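Local coordinates for AclR protein (Streptomyces galilaeus, PDB 2GEY) that probably acts as a hydroxylase in the biosynthesis of aromatic polyketide antibiotics, on a SnoaL-like alpha+beta barrel scaffold of the NTF2 clan, at residues E72-L77 with E106-D111; P31-Y36 with G112-H117; L9-V14 with L63-I68; G24-W29 with D46-M51. All blocks are in the same frame, centred on the assembly; numbering follows the deposited sequence. Where two conformers were deposited one is given.

Contact 1: residues E72-L77 with E106-D111; sequences EDRVAL and ELRFVD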
# COMPACT_ATOMS: atom_id res chain seq x y z
N GLU A 72 -17.00 -11.69 5.99
CA GLU A 72 -18.31 -11.06 6.00
C GLU A 72 -18.74 -10.73 4.56
O GLU A 72 -18.70 -11.59 3.69
CB GLU A 72 -18.27 -9.80 6.88
CG GLU A 72 -17.70 -10.01 8.27
CD GLU A 72 -17.69 -8.72 9.06
OE1 GLU A 72 -16.80 -7.88 8.81
OE2 GLU A 72 -18.59 -8.54 9.90
N ASP A 73 -19.11 -9.47 4.31
CA ASP A 73 -19.57 -9.04 2.98
C ASP A 73 -18.47 -8.34 2.16
O ASP A 73 -18.77 -7.73 1.12
CB ASP A 73 -20.80 -8.13 3.11
CG ASP A 73 -20.60 -6.96 4.08
OD1 ASP A 73 -19.50 -6.80 4.67
OD2 ASP A 73 -21.58 -6.20 4.29
N ARG A 74 -17.22 -8.47 2.60
CA ARG A 74 -16.10 -7.80 1.96
C ARG A 74 -15.11 -8.75 1.30
O ARG A 74 -14.97 -9.91 1.70
CB ARG A 74 -15.37 -6.95 2.99
CG ARG A 74 -16.17 -5.75 3.48
CD ARG A 74 -15.39 -4.93 4.49
NE ARG A 74 -15.27 -5.62 5.77
CZ ARG A 74 -14.13 -5.89 6.43
NH1 ARG A 74 -12.95 -5.52 5.97
NH2 ARG A 74 -14.19 -6.54 7.58
N VAL A 75 -14.42 -8.23 0.29
CA VAL A 75 -13.32 -8.92 -0.37
C VAL A 75 -12.19 -7.91 -0.56
O VAL A 75 -12.47 -6.74 -0.86
CB VAL A 75 -13.75 -9.48 -1.75
CG1 VAL A 75 -12.58 -10.26 -2.40
CG2 VAL A 75 -14.98 -10.37 -1.62
N ALA A 76 -10.95 -8.35 -0.39
CA ALA A 76 -9.77 -7.51 -0.64
C ALA A 76 -8.80 -8.26 -1.56
O ALA A 76 -8.54 -9.45 -1.36
CB ALA A 76 -9.08 -7.14 0.66
N LEU A 77 -8.26 -7.54 -2.53
CA LEU A 77 -7.34 -8.11 -3.51
C LEU A 77 -6.08 -7.27 -3.50
O LEU A 77 -6.15 -6.05 -3.63
CB LEU A 77 -7.92 -8.07 -4.92
CG LEU A 77 -9.22 -8.87 -5.10
CD1 LEU A 77 -10.41 -8.00 -4.78
CD2 LEU A 77 -9.31 -9.39 -6.50
N GLU A 106 -10.48 -3.00 -1.94
CA GLU A 106 -11.39 -3.61 -0.99
C GLU A 106 -12.80 -3.28 -1.46
O GLU A 106 -13.09 -2.13 -1.78
CB GLU A 106 -11.12 -3.10 0.42
CG GLU A 106 -11.96 -3.76 1.51
CD GLU A 106 -11.67 -3.22 2.90
OE1 GLU A 106 -10.67 -2.49 3.09
OE2 GLU A 106 -12.45 -3.56 3.81
N LEU A 107 -13.66 -4.29 -1.46
CA LEU A 107 -15.03 -4.16 -1.97
C LEU A 107 -16.02 -4.72 -0.96
O LEU A 107 -15.76 -5.75 -0.35
CB LEU A 107 -15.18 -4.91 -3.29
CG LEU A 107 -14.33 -4.50 -4.49
CD1 LEU A 107 -14.70 -5.35 -5.68
CD2 LEU A 107 -14.49 -3.02 -4.82
N ARG A 108 -17.14 -4.02 -0.77
CA ARG A 108 -18.23 -4.52 0.06
C ARG A 108 -19.45 -4.73 -0.84
O ARG A 108 -19.79 -3.86 -1.65
CB ARG A 108 -18.57 -3.55 1.20
CG ARG A 108 -19.59 -4.13 2.18
CD ARG A 108 -19.77 -3.28 3.40
NE ARG A 108 -20.59 -2.11 3.13
CZ ARG A 108 -21.92 -2.10 3.12
NH1 ARG A 108 -22.63 -3.20 3.32
NH2 ARG A 108 -22.55 -0.96 2.88
N PHE A 109 -20.10 -5.88 -0.67
CA PHE A 109 -21.22 -6.30 -1.51
C PHE A 109 -22.55 -6.25 -0.77
O PHE A 109 -22.61 -6.56 0.41
CB PHE A 109 -21.03 -7.75 -1.98
CG PHE A 109 -19.98 -7.91 -3.04
CD1 PHE A 109 -18.63 -7.91 -2.70
CD2 PHE A 109 -20.34 -8.05 -4.38
CE1 PHE A 109 -17.66 -8.04 -3.68
CE2 PHE A 109 -19.38 -8.20 -5.36
CZ PHE A 109 -18.03 -8.18 -5.00
N VAL A 110 -23.60 -5.88 -1.50
CA VAL A 110 -24.98 -6.08 -1.07
C VAL A 110 -25.75 -6.62 -2.27
O VAL A 110 -25.70 -6.04 -3.36
CB VAL A 110 -25.66 -4.77 -0.59
CG1 VAL A 110 -27.12 -5.05 -0.22
CG2 VAL A 110 -24.92 -4.17 0.60
N ASP A 111 -26.45 -7.74 -2.08
CA ASP A 111 -27.23 -8.38 -3.13
C ASP A 111 -26.44 -8.61 -4.42
O ASP A 111 -26.96 -8.42 -5.52
CB ASP A 111 -28.49 -7.57 -3.44
CG ASP A 111 -29.43 -7.50 -2.26
OD1 ASP A 111 -29.45 -8.46 -1.45
OD2 ASP A 111 -30.16 -6.49 -2.13
O HOH W 1 -23.83 -6.51 2.82

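Contact 2: residues P31-Y36 with G112-H117; sequences PDIVHY and GKVVEH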
# COMPACT_ATOMS: atom_id res chain seq x y z
N PRO A 31 -26.00 0.94 -8.19
CA PRO A 31 -26.30 2.34 -8.47
C PRO A 31 -25.90 3.29 -7.33
O PRO A 31 -25.64 4.46 -7.57
CB PRO A 31 -27.82 2.35 -8.62
CG PRO A 31 -28.18 0.96 -8.98
CD PRO A 31 -27.18 0.07 -8.33
N ASP A 32 -25.86 2.77 -6.10
CA ASP A 32 -25.56 3.59 -4.92
C ASP A 32 -24.13 3.43 -4.42
O ASP A 32 -23.82 3.80 -3.28
CB ASP A 32 -26.53 3.25 -3.80
CG ASP A 32 -27.98 3.40 -4.23
OD1 ASP A 32 -28.35 4.48 -4.74
OD2 ASP A 32 -28.75 2.43 -4.06
N ILE A 33 -23.26 2.88 -5.27
CA ILE A 33 -21.88 2.66 -4.90
C ILE A 33 -21.17 3.95 -4.47
O ILE A 33 -21.41 5.03 -5.03
CB ILE A 33 -21.09 1.99 -6.06
CG1 ILE A 33 -19.71 1.53 -5.58
CG2 ILE A 33 -20.96 2.94 -7.26
CD1 ILE A 33 -19.01 0.63 -6.57
N VAL A 34 -20.35 3.82 -3.43
CA VAL A 34 -19.45 4.89 -3.01
C VAL A 34 -18.00 4.42 -3.15
O VAL A 34 -17.66 3.29 -2.75
CB VAL A 34 -19.72 5.33 -1.56
CG1 VAL A 34 -18.81 6.48 -1.16
CG2 VAL A 34 -21.16 5.72 -1.40
N HIS A 35 -17.17 5.27 -3.72
CA HIS A 35 -15.75 4.99 -3.88
C HIS A 35 -14.95 5.87 -2.94
O HIS A 35 -15.22 7.07 -2.83
CB HIS A 35 -15.29 5.28 -5.30
CG HIS A 35 -16.12 4.63 -6.37
ND1 HIS A 35 -15.89 3.36 -6.83
CD2 HIS A 35 -17.16 5.11 -7.09
CE1 HIS A 35 -16.76 3.07 -7.78
NE2 HIS A 35 -17.54 4.12 -7.95
N TYR A 36 -13.95 5.29 -2.29
CA TYR A 36 -13.04 6.02 -1.42
C TYR A 36 -11.59 5.80 -1.83
O TYR A 36 -11.19 4.69 -2.20
CB TYR A 36 -13.20 5.58 0.04
CG TYR A 36 -14.62 5.47 0.54
CD1 TYR A 36 -15.31 4.27 0.43
CD2 TYR A 36 -15.25 6.54 1.14
CE1 TYR A 36 -16.60 4.15 0.89
CE2 TYR A 36 -16.55 6.42 1.61
CZ TYR A 36 -17.21 5.21 1.49
OH TYR A 36 -18.50 5.07 1.95
N GLY A 112 -25.17 -9.00 -4.27
CA GLY A 112 -24.32 -9.31 -5.41
C GLY A 112 -23.70 -8.12 -6.13
O GLY A 112 -22.98 -8.30 -7.10
N LYS A 113 -23.96 -6.91 -5.64
CA LYS A 113 -23.43 -5.71 -6.27
C LYS A 113 -22.49 -5.00 -5.29
O LYS A 113 -22.67 -5.09 -4.07
CB LYS A 113 -24.56 -4.79 -6.71
CG LYS A 113 -25.46 -5.38 -7.81
CD LYS A 113 -24.86 -5.23 -9.21
CE LYS A 113 -25.63 -6.02 -10.29
NZ LYS A 113 -25.21 -7.49 -10.35
N VAL A 114 -21.50 -4.30 -5.83
CA VAL A 114 -20.54 -3.57 -5.02
C VAL A 114 -21.17 -2.24 -4.57
O VAL A 114 -21.57 -1.43 -5.40
CB VAL A 114 -19.24 -3.29 -5.80
CG1 VAL A 114 -18.25 -2.50 -4.96
CG2 VAL A 114 -18.63 -4.60 -6.29
N VAL A 115 -21.26 -2.03 -3.25
CA VAL A 115 -21.81 -0.79 -2.69
C VAL A 115 -20.75 0.16 -2.11
O VAL A 115 -21.00 1.37 -1.93
CB VAL A 115 -22.88 -1.08 -1.61
CG1 VAL A 115 -24.08 -1.77 -2.23
CG2 VAL A 115 -22.30 -1.89 -0.46
N GLU A 116 -19.57 -0.38 -1.81
CA GLU A 116 -18.44 0.42 -1.35
C GLU A 116 -17.16 -0.15 -1.93
O GLU A 116 -16.99 -1.37 -2.01
CB GLU A 116 -18.34 0.44 0.18
CG GLU A 116 -19.44 1.25 0.86
CD GLU A 116 -19.22 1.39 2.36
OE1 GLU A 116 -19.41 0.38 3.08
OE2 GLU A 116 -18.89 2.50 2.82
N HIS A 117 -16.26 0.77 -2.29
CA HIS A 117 -15.00 0.43 -2.91
C HIS A 117 -13.91 1.32 -2.31
O HIS A 117 -14.01 2.54 -2.38
CB HIS A 117 -15.14 0.61 -4.42
CG HIS A 117 -13.85 0.66 -5.17
ND1 HIS A 117 -13.58 1.61 -6.13
CD2 HIS A 117 -12.74 -0.12 -5.09
CE1 HIS A 117 -12.37 1.42 -6.62
NE2 HIS A 117 -11.84 0.37 -6.00

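Contact 3: residues L9-V14 with L63-I68; sequences LCLEMV and LEVKSI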
# COMPACT_ATOMS: atom_id res chain seq x y z
N LEU A 9 -16.82 -13.24 -8.05
CA LEU A 9 -17.29 -12.03 -8.74
C LEU A 9 -16.17 -11.01 -8.87
O LEU A 9 -15.98 -10.39 -9.92
CB LEU A 9 -18.50 -11.43 -8.03
CG LEU A 9 -19.79 -12.25 -8.18
CD1 LEU A 9 -20.83 -11.81 -7.16
CD2 LEU A 9 -20.32 -12.15 -9.61
N CYS A 10 -15.39 -10.83 -7.81
CA CYS A 10 -14.23 -9.92 -7.87
C CYS A 10 -13.22 -10.35 -8.94
O CYS A 10 -12.65 -9.52 -9.64
CB CYS A 10 -13.55 -9.82 -6.50
SG CYS A 10 -14.57 -8.96 -5.30
N LEU A 11 -13.01 -11.64 -9.07
CA LEU A 11 -12.08 -12.13 -10.08
C LEU A 11 -12.64 -11.96 -11.49
O LEU A 11 -11.89 -11.85 -12.46
CB LEU A 11 -11.69 -13.57 -9.79
CG LEU A 11 -10.87 -13.74 -8.50
CD1 LEU A 11 -10.59 -15.19 -8.24
CD2 LEU A 11 -9.55 -12.96 -8.56
N GLU A 12 -13.97 -11.89 -11.62
CA GLU A 12 -14.58 -11.54 -12.90
C GLU A 12 -14.33 -10.09 -13.27
O GLU A 12 -14.15 -9.76 -14.45
CB GLU A 12 -16.08 -11.87 -12.91
CG GLU A 12 -16.35 -13.37 -12.95
CD GLU A 12 -15.58 -14.07 -14.04
OE1 GLU A 12 -15.95 -13.92 -15.23
OE2 GLU A 12 -14.58 -14.76 -13.71
N MET A 13 -14.34 -9.22 -12.26
CA MET A 13 -13.98 -7.83 -12.45
C MET A 13 -12.50 -7.69 -12.86
O MET A 13 -12.18 -6.94 -13.77
CB MET A 13 -14.30 -7.03 -11.19
CG MET A 13 -15.78 -7.01 -10.89
SD MET A 13 -16.16 -6.24 -9.30
CE MET A 13 -16.23 -4.53 -9.77
N VAL A 14 -11.62 -8.46 -12.22
CA VAL A 14 -10.21 -8.53 -12.66
C VAL A 14 -10.12 -9.01 -14.12
O VAL A 14 -9.40 -8.42 -14.94
CB VAL A 14 -9.37 -9.45 -11.73
CG1 VAL A 14 -7.97 -9.66 -12.27
CG2 VAL A 14 -9.29 -8.88 -10.31
N LEU A 63 -3.53 -7.14 -14.76
CA LEU A 63 -3.61 -7.24 -13.31
C LEU A 63 -3.24 -8.64 -12.89
O LEU A 63 -3.83 -9.61 -13.38
CB LEU A 63 -5.03 -6.97 -12.82
CG LEU A 63 -5.47 -5.51 -12.71
CD1 LEU A 63 -5.36 -4.81 -14.03
CD2 LEU A 63 -6.90 -5.47 -12.20
N GLU A 64 -2.27 -8.76 -11.99
CA GLU A 64 -1.96 -10.03 -11.37
C GLU A 64 -2.44 -10.00 -9.93
O GLU A 64 -2.01 -9.15 -9.15
CB GLU A 64 -0.46 -10.32 -11.39
CG GLU A 64 -0.14 -11.69 -10.79
CD GLU A 64 1.33 -11.96 -10.63
OE1 GLU A 64 2.16 -11.09 -10.97
OE2 GLU A 64 1.67 -13.07 -10.13
N VAL A 65 -3.33 -10.93 -9.58
CA VAL A 65 -3.82 -11.02 -8.21
C VAL A 65 -2.78 -11.79 -7.38
O VAL A 65 -2.56 -12.99 -7.57
CB VAL A 65 -5.22 -11.68 -8.14
CG1 VAL A 65 -5.68 -11.80 -6.69
CG2 VAL A 65 -6.21 -10.87 -8.98
N LYS A 66 -2.12 -11.07 -6.48
CA LYS A 66 -1.12 -11.67 -5.60
C LYS A 66 -1.77 -12.34 -4.41
O LYS A 66 -1.26 -13.35 -3.88
CB LYS A 66 -0.14 -10.60 -5.12
CG LYS A 66 0.58 -9.83 -6.23
CD LYS A 66 1.37 -10.71 -7.18
CE LYS A 66 2.53 -11.40 -6.52
NZ LYS A 66 3.42 -12.08 -7.54
N SER A 67 -2.86 -11.76 -3.94
CA SER A 67 -3.62 -12.36 -2.84
C SER A 67 -5.06 -11.88 -2.89
O SER A 67 -5.36 -10.79 -3.36
CB SER A 67 -3.00 -12.01 -1.48
OG SER A 67 -3.44 -10.75 -1.01
N ILE A 68 -5.96 -12.74 -2.41
CA ILE A 68 -7.37 -12.42 -2.30
C ILE A 68 -7.86 -12.93 -0.95
O ILE A 68 -7.43 -13.98 -0.47
CB ILE A 68 -8.19 -12.95 -3.52
CG1 ILE A 68 -9.65 -12.52 -3.41
CG2 ILE A 68 -8.08 -14.48 -3.67
CD1 ILE A 68 -10.41 -12.64 -4.72

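Contact 4: residues G24-W29 with D46-M51; sequences GIIKHW and DMVKLM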
# COMPACT_ATOMS: atom_id res chain seq x y z
N GLY A 24 -17.60 -4.40 -18.22
CA GLY A 24 -17.59 -5.64 -17.44
C GLY A 24 -17.21 -5.47 -15.98
O GLY A 24 -17.40 -6.38 -15.17
N ILE A 25 -16.65 -4.31 -15.65
CA ILE A 25 -16.37 -3.97 -14.27
C ILE A 25 -17.58 -3.23 -13.69
O ILE A 25 -18.14 -3.63 -12.66
CB ILE A 25 -15.13 -3.05 -14.17
CG1 ILE A 25 -13.91 -3.73 -14.79
CG2 ILE A 25 -14.86 -2.64 -12.73
CD1 ILE A 25 -12.86 -2.78 -15.20
N ILE A 26 -18.01 -2.17 -14.37
CA ILE A 26 -19.04 -1.28 -13.84
C ILE A 26 -20.41 -1.98 -13.72
O ILE A 26 -21.26 -1.57 -12.92
CB ILE A 26 -19.09 0.03 -14.68
CG1 ILE A 26 -17.79 0.82 -14.47
CG2 ILE A 26 -20.29 0.89 -14.30
CD1 ILE A 26 -17.45 1.79 -15.57
N LYS A 27 -20.61 -3.04 -14.49
CA LYS A 27 -21.88 -3.78 -14.41
C LYS A 27 -22.11 -4.40 -13.03
O LYS A 27 -23.24 -4.75 -12.68
CB LYS A 27 -21.95 -4.87 -15.48
CG LYS A 27 -20.97 -6.00 -15.30
CD LYS A 27 -20.99 -6.95 -16.48
CE LYS A 27 -22.18 -7.88 -16.44
NZ LYS A 27 -22.02 -8.98 -17.44
N HIS A 28 -21.04 -4.55 -12.25
CA HIS A 28 -21.13 -5.13 -10.91
C HIS A 28 -21.30 -4.09 -9.82
O HIS A 28 -21.46 -4.44 -8.65
CB HIS A 28 -19.89 -5.97 -10.64
CG HIS A 28 -19.77 -7.16 -11.52
ND1 HIS A 28 -20.64 -8.23 -11.44
CD2 HIS A 28 -18.90 -7.46 -12.52
CE1 HIS A 28 -20.30 -9.14 -12.34
NE2 HIS A 28 -19.26 -8.69 -13.01
N TRP A 29 -21.27 -2.81 -10.20
CA TRP A 29 -21.44 -1.74 -9.24
C TRP A 29 -22.90 -1.52 -8.94
O TRP A 29 -23.74 -1.51 -9.85
CB TRP A 29 -20.90 -0.43 -9.80
CG TRP A 29 -19.44 -0.36 -9.97
CD1 TRP A 29 -18.52 -1.33 -9.74
CD2 TRP A 29 -18.71 0.77 -10.45
NE1 TRP A 29 -17.26 -0.87 -10.02
CE2 TRP A 29 -17.35 0.42 -10.47
CE3 TRP A 29 -19.09 2.06 -10.85
CZ2 TRP A 29 -16.36 1.31 -10.89
CZ3 TRP A 29 -18.10 2.94 -11.27
CH2 TRP A 29 -16.75 2.56 -11.28
N ASP A 46 -15.89 10.58 -11.68
CA ASP A 46 -14.45 10.76 -11.68
C ASP A 46 -13.72 9.41 -11.74
O ASP A 46 -12.69 9.29 -12.40
CB ASP A 46 -14.00 11.55 -10.44
CG ASP A 46 -14.38 13.03 -10.52
OD1 ASP A 46 -14.99 13.45 -11.53
OD2 ASP A 46 -14.08 13.77 -9.57
N MET A 47 -14.27 8.41 -11.05
CA MET A 47 -13.67 7.08 -11.06
C MET A 47 -13.64 6.52 -12.48
O MET A 47 -12.60 6.04 -12.95
CB MET A 47 -14.47 6.15 -10.15
CG MET A 47 -13.85 4.77 -9.96
SD MET A 47 -12.16 4.79 -9.29
CE MET A 47 -12.33 5.97 -7.96
N VAL A 48 -14.76 6.59 -13.18
CA VAL A 48 -14.82 6.08 -14.55
C VAL A 48 -13.85 6.84 -15.46
O VAL A 48 -13.19 6.23 -16.29
CB VAL A 48 -16.27 6.11 -15.12
CG1 VAL A 48 -16.27 5.76 -16.61
CG2 VAL A 48 -17.14 5.12 -14.35
N LYS A 49 -13.74 8.16 -15.29
CA LYS A 49 -12.77 8.94 -16.05
C LYS A 49 -11.34 8.49 -15.82
O LYS A 49 -10.55 8.47 -16.76
CB LYS A 49 -12.90 10.44 -15.74
CG LYS A 49 -14.16 11.04 -16.29
CD LYS A 49 -14.30 12.51 -15.94
CE LYS A 49 -15.69 13.01 -16.24
NZ LYS A 49 -15.81 14.48 -16.00
N LEU A 50 -11.00 8.16 -14.58
CA LEU A 50 -9.66 7.68 -14.25
C LEU A 50 -9.42 6.32 -14.87
O LEU A 50 -8.31 6.02 -15.31
CB LEU A 50 -9.47 7.58 -12.73
CG LEU A 50 -9.39 8.91 -11.98
CD1 LEU A 50 -9.50 8.64 -10.49
CD2 LEU A 50 -8.09 9.64 -12.32
N MET A 51 -10.46 5.50 -14.88
CA MET A 51 -10.37 4.17 -15.48
C MET A 51 -10.14 4.28 -16.98
O MET A 51 -9.26 3.62 -17.53
CB MET A 51 -11.64 3.36 -15.17
CG MET A 51 -11.79 3.03 -13.70
SD MET A 51 -13.44 2.46 -13.24
CE MET A 51 -13.46 0.84 -14.00

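Contact 1: residues E72-L77 with E106-D111
Arg74 and Glu106 meet obliquely across two antiparallel strands, guanidinium and carboxylate planes 49° apart. Arg74 NH1, at the guanidinium edge, donates to Glu106 OE2 at 3.0 Å from the syn side, tilted 35° out of the carboxylate plane. The Arg74 chain bends at chi3 (-72°), and in the conformer described NH2 also reaches Glu72 OE1 at 3.2 Å, nearly in the guanidinium plane; one cation thus joins two carboxylates. Glu106 CG is anti to the backbone N; at the end of the extended chain OE1 bonds to Arg78 and Ser67 of the second subunit. A second ion pair is looser: Arg108 NH1 reaches Asp73 OD2 at 3.3 Å in a weak bond, while Arg108 NE holds Glu116. A water donates to both Asp73 OD2 and Phe109 O. The register is fixed by the hydrogen-bonded pair Val75–Leu107, with 2.9 Å from Val75 N to Leu107 O and 2.8 Å from Leu107 N to Val75 O. On their face Val75 CG2 lies 4.1 Å from Phe109 CE1. Helix 3-18 packs on that face through Cys10; strands 62-71 and 113-122 flank the pair, and the second subunit packs on the Arg74, Ala76 and Glu106 face.

Contact 2: residues P31-Y36 with G112-H117
The imidazoles of His35 and His117 meet rim to rim, planes at 89°, with neither ring over the face of the other. Each ND1 lies at the edge of the other ring, and His35 ND1 and His117 ND1 are hydrogen-bonded at 3.0 Å. Ile33 CG1 lies over one face of the His35 ring, offset toward its rim, whereas the edge-to-face partner of His35 is Trp29. The third flat group, the Tyr36 ring, stacks on Trp118 and has Glu116 OE2 at its edge.

These rings project from neighbouring parallel strands of the curved mixed sheet of the SnoaL-like alpha+beta barrel. Val34 pairs with Glu116 and His35 with His117, the segment axes inclined at 35°. Three backbone bonds link the strands: Val34 N to Val115 O, His117 N to Val34 O and Tyr36 N to His117 O. The first of these acceptors, Val115 O, belongs to a classic bulge in which Val115 and Glu116 both face Arg108.

Apolar contact is carried by Ile33, whose CD1 touches Val114 CG1 at 3.6 Å. The outer nitrogens of the histidines are also engaged, His35 NE2 with Ser44 and His117 NE2, weakly, with Glu105, which would help fix the ring rotations. On the Val34 and Glu116 face, the Glu116 carboxylate is held through both oxygens: OE1 is taken up by the neighbouring strand 98-110, and OE2 receives the Tyr36 OH hydrogen bond at 2.7 Å through its anti lone pair.

Contact 3: residues L9-V14 with L63-I68
Val14 of helix 3-18 and Val65 of strand 62-71 form the close part of this helix-on-sheet contact. Val65 CG2 is set against both methyls of Val14, at 3.9 Å from Val14 CG2 and the same from CG1. Val14 CG1 also touches Leu63 CB at 4.0 Å, the side chains meeting at a slant. With Val14 CG1 anti to its backbone N (chi1 173°), both methyls meet Val65, and CG1 also reaches Leu63.

One helical turn back, Leu11 makes a second apolar patch. Its CD2 and Ile68 CD1 reach toward each other tip to tip at 3.9 Å, and the same CD2 lies 4.0 Å from Val65 CG2. The segment axes stay 10.2 Å apart at their closest, so side chains alone bridge the gap. In contrast to this apolar cluster, the strand is polar and more exposed away from the helix: Glu64 is exposed, Lys66 NZ forms a salt bridge with Glu64 OE2 at 3.3 Å, and the classic bulge of Lys66 and Ser67 faces Arg78. There Lys66 packs on Asp39 of the second subunit.

The strand thus presents an aliphatic side to its own helix and a polar one toward its neighbour and partner subunit. Between the two segments, branched side chains do the joining without directional bonds, which implies that burial of apolar surface, rather than directional bonding, holds the helix on the strand here.

Contact 4: residues G24-W29 with D46-M51
Met51 and Trp29 run alongside each other, pointing opposite ways, bringing Met51 SD 3.8 Å from Trp29 CH2. The sulfur stands 5.0 Å from the centroid of the six-membered ring and 72° off its normal, an oblique Met-aromatic contact. Two more residues of helix 44-57 reach the same end of the indole: the Met47 side chain crosses that of Trp29 at about a right angle, with Met47 CG 3.9 Å from Trp29 CH2, and Val48 CG2 lies 3.9 Å from Trp29 CZ3.

That Val48 methyl also meets Ile26 CD1 at 3.6 Å in the conformer described, the two side chains crossing at about a right angle. The bend at chi3 (71°), about the Met51 CG-SD bond, turns CE toward Ile25; CE and Ile25 CD1 then meet tip to tip at 3.9 Å.

The indole is positioned from its own side of the contact. Ile26 CG1 lies over one ring face, offset toward the rim, and a type I turn from Ile26 to Trp29, with Trp29 N bonded to Ile26 O, brings the ring back beside that isoleucine. Farther out, Ile25 packs on Met13, Ala16 and Trp17 of helix 3-18.

Helix 44-57 is therefore joined to the 24-29 segment by aliphatic, thioether and aromatic groups. Such a chemistry implies dispersion and burial of apolar surface rather than directional bonding, with the oblique sulfur contact as part of it.

In the fold
Along the chain contact 4 is nested within the loop closed by contact 3, contact 1 lies inside the loop of contact 2, and contacts 2 and 3 interleave. Contacts 1 and 2 join neighbouring strands of one mixed sheet, linked through 98-110 and 113-122, their centres about 9 Å apart, and meet at Arg108 and Glu116. Contact 3, its centre about 13 Å from that of contact 1, sets helix 3-18 on that sheet, with Cys10 against Val75, Leu107 and Phe109. The centres of contacts 4 and 2 are about 10 Å apart; there His28 O bonds to Val114 N, and Met13 ties contact 4 to contact 3. The helices thus pack against one curved sheet, while contacts 1 and 3 also reach the second subunit.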